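Local coordinates for putative branched chain amino acid ABC transporter, periplasmic amino acid-binding protein (Brucella ovis, PDB 4XFK) that probably binds leucine, isoleucine, valine, threonine and alanine in the periplasm as the receptor of an ABC transport system, at residues Y112-L115 / G116-A119; A119-T123 / G124-H128. The protein carries 1 engineered substitution. All coordinates share one frame; numbering follows the deposited sequence.

Contact 1 (Y112-L115 / G116-A119); sequences YLNL and GAEA. With NA (sodium ion), chain D; ACT (acetate ion), chain B.
Three hydrogen bonds between the carboxamide of N114 and the backbone of G116 and A117 close a tight ring where a strand gives way to a loop. OD1 of N114 accepts twice: from the backbone N of A117 at 2.8 Å, in the carbonyl plane and on a lone pair, and from the backbone N of G116 at 3.0 Å, tilted 26° from that plane. ND2 of N114 answers with a 3.1 Å bond to O of A117, which lies almost in the amide plane. A117 thus gives a bond to OD1 and takes one from ND2, which fixes the flip of the carboxamide; ND2 also bonds to NE2 of H131. The turn of the side chain follows from chi1, 168°, which sets CG opposite the backbone N and turns the amide toward the loop backbone. CB of N114 sits 3.8 Å above one face of the Y112 ring, offset toward the rim, while the Y112 hydroxyl bonds to Q84 OE1.

Strand 111-114 belongs to the parallel sheet of the first lobe of a periplasmic binding protein, and the loop after its C-terminal end probably faces the interlobe cleft, as in related binding proteins. There the carbonyl O of G116 binds a sodium ion at 2.3 Å, together with G85 O, Y31 OH and two waters; one of these waters donates to E118 OE2. The backbone N of E118 meets OXT of an acetate, probably from the crystallisation liquor, at 2.9 Å and nearly straight, 171°; S88 and Y166 also hold this acetate. OE1 of E118 forms a salt bridge with R141, and the side chain touches W168 of helix 167-184.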
loop_
_atom_site.group_PDB
_atom_site.type_symbol
_atom_site.label_atom_id
_atom_site.label_comp_id
_atom_site.label_asym_id
_atom_site.label_seq_id
_atom_site.Cartn_x
_atom_site.Cartn_y
_atom_site.Cartn_z
ATOM N N TYR A 112 -9.985 -8.876 -8.693
ATOM C CA TYR A 112 -9.728 -8.085 -7.498
ATOM C C TYR A 112 -8.393 -7.354 -7.697
ATOM O O TYR A 112 -7.324 -7.976 -7.732
ATOM C CB TYR A 112 -9.720 -8.981 -6.253
ATOM C CG TYR A 112 -9.257 -8.329 -4.964
ATOM C CD1 TYR A 112 -9.445 -6.963 -4.722
ATOM C CD2 TYR A 112 -8.634 -9.092 -3.979
ATOM C CE1 TYR A 112 -9.000 -6.386 -3.536
ATOM C CE2 TYR A 112 -8.196 -8.526 -2.813
ATOM C CZ TYR A 112 -8.376 -7.182 -2.592
ATOM O OH TYR A 112 -7.915 -6.650 -1.416
ATOM N N LEU A 113 -8.472 -6.040 -7.881
ATOM C CA LEU A 113 -7.279 -5.201 -7.924
ATOM C C LEU A 113 -7.003 -4.689 -6.524
ATOM O O LEU A 113 -7.702 -3.820 -5.999
ATOM C CB LEU A 113 -7.467 -4.034 -8.887
ATOM C CG LEU A 113 -7.932 -4.395 -10.300
ATOM C CD1 LEU A 113 -7.993 -3.129 -11.134
ATOM C CD2 LEU A 113 -7.032 -5.431 -10.952
ATOM N N ASN A 114 -5.984 -5.273 -5.917
ATOM C CA ASN A 114 -5.582 -4.936 -4.569
ATOM C C ASN A 114 -4.589 -3.786 -4.643
ATOM O O ASN A 114 -3.455 -3.947 -5.076
ATOM C CB ASN A 114 -4.987 -6.193 -3.935
ATOM C CG ASN A 114 -4.270 -5.920 -2.635
ATOM O OD1 ASN A 114 -4.273 -4.799 -2.127
ATOM N ND2 ASN A 114 -3.630 -6.957 -2.093
ATOM N N LEU A 115 -5.041 -2.601 -4.249
ATOM C CA LEU A 115 -4.214 -1.416 -4.395
ATOM C C LEU A 115 -3.431 -1.055 -3.145
ATOM O O LEU A 115 -2.782 -0.003 -3.116
ATOM C CB LEU A 115 -5.064 -0.211 -4.827
ATOM C CG LEU A 115 -5.754 -0.307 -6.197
ATOM C CD1 LEU A 115 -6.458 0.997 -6.519
ATOM C CD2 LEU A 115 -4.768 -0.649 -7.303
ATOM N N GLY A 116 -3.466 -1.898 -2.113
ATOM C CA GLY A 116 -2.709 -1.560 -0.923
ATOM C C GLY A 116 -2.830 -2.416 0.315
ATOM O O GLY A 116 -2.386 -1.984 1.382
ATOM N N ALA A 117 -3.446 -3.592 0.225
ATOM C CA ALA A 117 -3.447 -4.508 1.369
ATOM C C ALA A 117 -2.147 -5.294 1.307
ATOM O O ALA A 117 -1.907 -6.012 0.330
ATOM C CB ALA A 117 -4.637 -5.418 1.299
ATOM N N GLU A 118 -1.315 -5.141 2.339
ATOM C CA GLU A 118 0.105 -5.483 2.229
ATOM C C GLU A 118 0.546 -6.782 2.926
ATOM O O GLU A 118 1.732 -7.124 2.919
ATOM C CB GLU A 118 0.972 -4.276 2.644
ATOM C CG GLU A 118 0.588 -3.009 1.859
ATOM C CD GLU A 118 1.625 -1.901 1.891
ATOM O OE1 GLU A 118 2.820 -2.171 2.161
ATOM O OE2 GLU A 118 1.226 -0.747 1.624
ATOM N N ALA A 119 -0.401 -7.521 3.501
ATOM C CA ALA A 119 -0.064 -8.797 4.145
ATOM C C ALA A 119 0.492 -9.815 3.146
ATOM O O ALA A 119 0.039 -9.908 2.008
ATOM C CB ALA A 119 -1.272 -9.363 4.854
HETATM NA NA NA D . -3.306 -0.196 2.447
HETATM C C ACT B . -2.772 -3.489 5.804
HETATM O O ACT B . -3.625 -4.000 6.566
HETATM O OXT ACT B . -2.593 -4.058 4.702
HETATM C CH3 ACT B . -2.018 -2.259 6.203
HETATM O O HOH W 1 -1.181 0.393 2.964
HETATM O O HOH W 2 -4.043 0.583 4.393
#

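Contact 2 (A119-T123 / G124-H128); sequences ALELT and GSKCH
The carbonyl O of E121 is gripped by two backbone N-H groups, which reach it from opposite faces of its plane. G124 N comes from above, 77° out of the plane, at 2.9 Å; K126 N, at 2.8 Å, is only slightly tilted. The chain therefore folds back on itself just after the 3-10 segment 120-122, and a type I turn from G124 to C127 follows, closed by the bond from C127 N to G124 O.

Beside this turn, the side chains of E121 and K126 run side by side and point the same way. In one of the two conformers of K126, NZ makes a salt bridge with OE1 of E121 at 2.8 Å, approaching from above the carboxylate plane. In that conformer the lysine chain is extended as far as CE and bends at chi4, 57°, which turns the ammonium group onto the acid. CB of E121 also touches OG of S125, 3.7 Å away.

A water donates to both L122 O and K126 O, bridging the two carbonyls. L122 packs inward on A91 and T95 of helix 88-104, while OG1 of T123 bonds to R133 NH1. A short 3-10 turn running into a type I turn is what carries the connection from strand 111-114 towards strand 131-133, its neighbour in the parallel sheet.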
loop_
_atom_site.group_PDB
_atom_site.type_symbol
_atom_site.label_atom_id
_atom_site.label_comp_id
_atom_site.label_asym_id
_atom_site.label_seq_id
_atom_site.Cartn_x
_atom_site.Cartn_y
_atom_site.Cartn_z
ATOM N N ALA A 119 -0.401 -7.521 3.501
ATOM C CA ALA A 119 -0.064 -8.797 4.145
ATOM C C ALA A 119 0.492 -9.815 3.146
ATOM O O ALA A 119 0.039 -9.908 2.008
ATOM C CB ALA A 119 -1.272 -9.363 4.854
ATOM N N LEU A 120 1.469 -10.597 3.589
ATOM C CA LEU A 120 2.145 -11.540 2.707
ATOM C C LEU A 120 1.226 -12.541 2.010
ATOM O O LEU A 120 1.427 -12.845 0.839
ATOM C CB LEU A 120 3.214 -12.309 3.490
ATOM C CG LEU A 120 4.357 -11.442 3.998
ATOM C CD1 LEU A 120 5.271 -12.253 4.893
ATOM C CD2 LEU A 120 5.126 -10.851 2.839
ATOM N N GLU A 121 0.231 -13.057 2.725
ATOM C CA GLU A 121 -0.579 -14.160 2.215
ATOM C C GLU A 121 -1.269 -13.859 0.886
ATOM O O GLU A 121 -1.554 -14.778 0.110
ATOM C CB GLU A 121 -1.623 -14.597 3.251
ATOM C CG GLU A 121 -2.688 -13.546 3.558
ATOM C CD GLU A 121 -3.769 -14.056 4.495
ATOM O OE1 GLU A 121 -3.689 -15.228 4.915
ATOM O OE2 GLU A 121 -4.712 -13.291 4.799
ATOM N N LEU A 122 -1.539 -12.583 0.612
ATOM C CA LEU A 122 -2.292 -12.225 -0.587
ATOM C C LEU A 122 -1.562 -12.601 -1.884
ATOM O O LEU A 122 -2.198 -12.833 -2.911
ATOM C CB LEU A 122 -2.705 -10.752 -0.542
ATOM C CG LEU A 122 -3.567 -10.449 0.693
ATOM C CD1 LEU A 122 -3.677 -8.966 0.918
ATOM C CD2 LEU A 122 -4.954 -11.078 0.562
ATOM N N THR A 123 -0.233 -12.699 -1.828
ATOM C CA THR A 123 0.531 -13.209 -2.964
ATOM C C THR A 123 1.282 -14.487 -2.581
ATOM O O THR A 123 2.199 -14.915 -3.293
ATOM C CB THR A 123 1.532 -12.174 -3.503
ATOM O OG1 THR A 123 2.345 -11.682 -2.431
ATOM C CG2 THR A 123 0.801 -11.008 -4.161
ATOM N N GLY A 124 0.888 -15.087 -1.461
ATOM C CA GLY A 124 1.469 -16.335 -0.992
ATOM C C GLY A 124 0.400 -17.406 -0.927
ATOM O O GLY A 124 -0.111 -17.836 -1.963
ATOM N N SER A 125 0.037 -17.823 0.283
ATOM C CA SER A 125 -0.920 -18.914 0.461
ATOM C C SER A 125 -2.309 -18.639 -0.125
ATOM O O SER A 125 -3.040 -19.583 -0.447
ATOM C CB SER A 125 -1.044 -19.291 1.939
ATOM O OG SER A 125 -1.614 -18.227 2.680
ATOM N N LYS A 126 -2.667 -17.363 -0.274
ATOM C CA LYS A 126 -3.967 -16.994 -0.839
ATOM C C LYS A 126 -3.873 -16.465 -2.268
ATOM O O LYS A 126 -4.845 -15.943 -2.802
ATOM C CB LYS A 126 -4.681 -15.964 0.041
ATOM C CG LYS A 126 -5.259 -16.535 1.323
ATOM C CD LYS A 126 -6.174 -15.524 2.002
ATOM C CE LYS A 126 -6.900 -16.148 3.183
ATOM N NZ LYS A 126 -5.940 -16.712 4.168
ATOM N N CYS A 127 -2.708 -16.591 -2.887
ATOM C CA CYS A 127 -2.492 -16.181 -4.272
ATOM C C CYS A 127 -3.467 -16.882 -5.213
ATOM O O CYS A 127 -3.664 -18.096 -5.094
ATOM C CB CYS A 127 -1.049 -16.530 -4.660
ATOM S SG CYS A 127 -0.631 -16.360 -6.391
ATOM N N HIS A 128 -4.069 -16.144 -6.141
ATOM C CA HIS A 128 -4.845 -16.755 -7.215
ATOM C C HIS A 128 -4.842 -15.835 -8.424
ATOM O O HIS A 128 -4.435 -14.666 -8.338
ATOM C CB HIS A 128 -6.269 -17.127 -6.783
ATOM C CG HIS A 128 -7.108 -15.958 -6.367
ATOM N ND1 HIS A 128 -8.002 -15.334 -7.216
ATOM C CD2 HIS A 128 -7.188 -15.302 -5.187
ATOM C CE1 HIS A 128 -8.597 -14.347 -6.568
ATOM N NE2 HIS A 128 -8.121 -14.306 -5.335
HETATM O O HOH W 3 -5.053 -13.177 -2.927
#

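Overall arrangement
Contact 1 comes first along the chain and contact 2 follows directly, with A119 common to both; their centres are about 10 Å apart. Together they make up most of the connection from strand 111-114 to strand 131-133, neighbours in the parallel sheet of one lobe. CD1 of L122 joins the two, packing on O of A117 and ND2 of N114, and A117 and L122 both rest on A91 of helix 88-104. R133 ties them further, bonding to backbone oxygens of A117 and A119. The path thus leads from the buried loop that supplies a sodium ligand, through A119, to the more exposed turn farther from the chain centre.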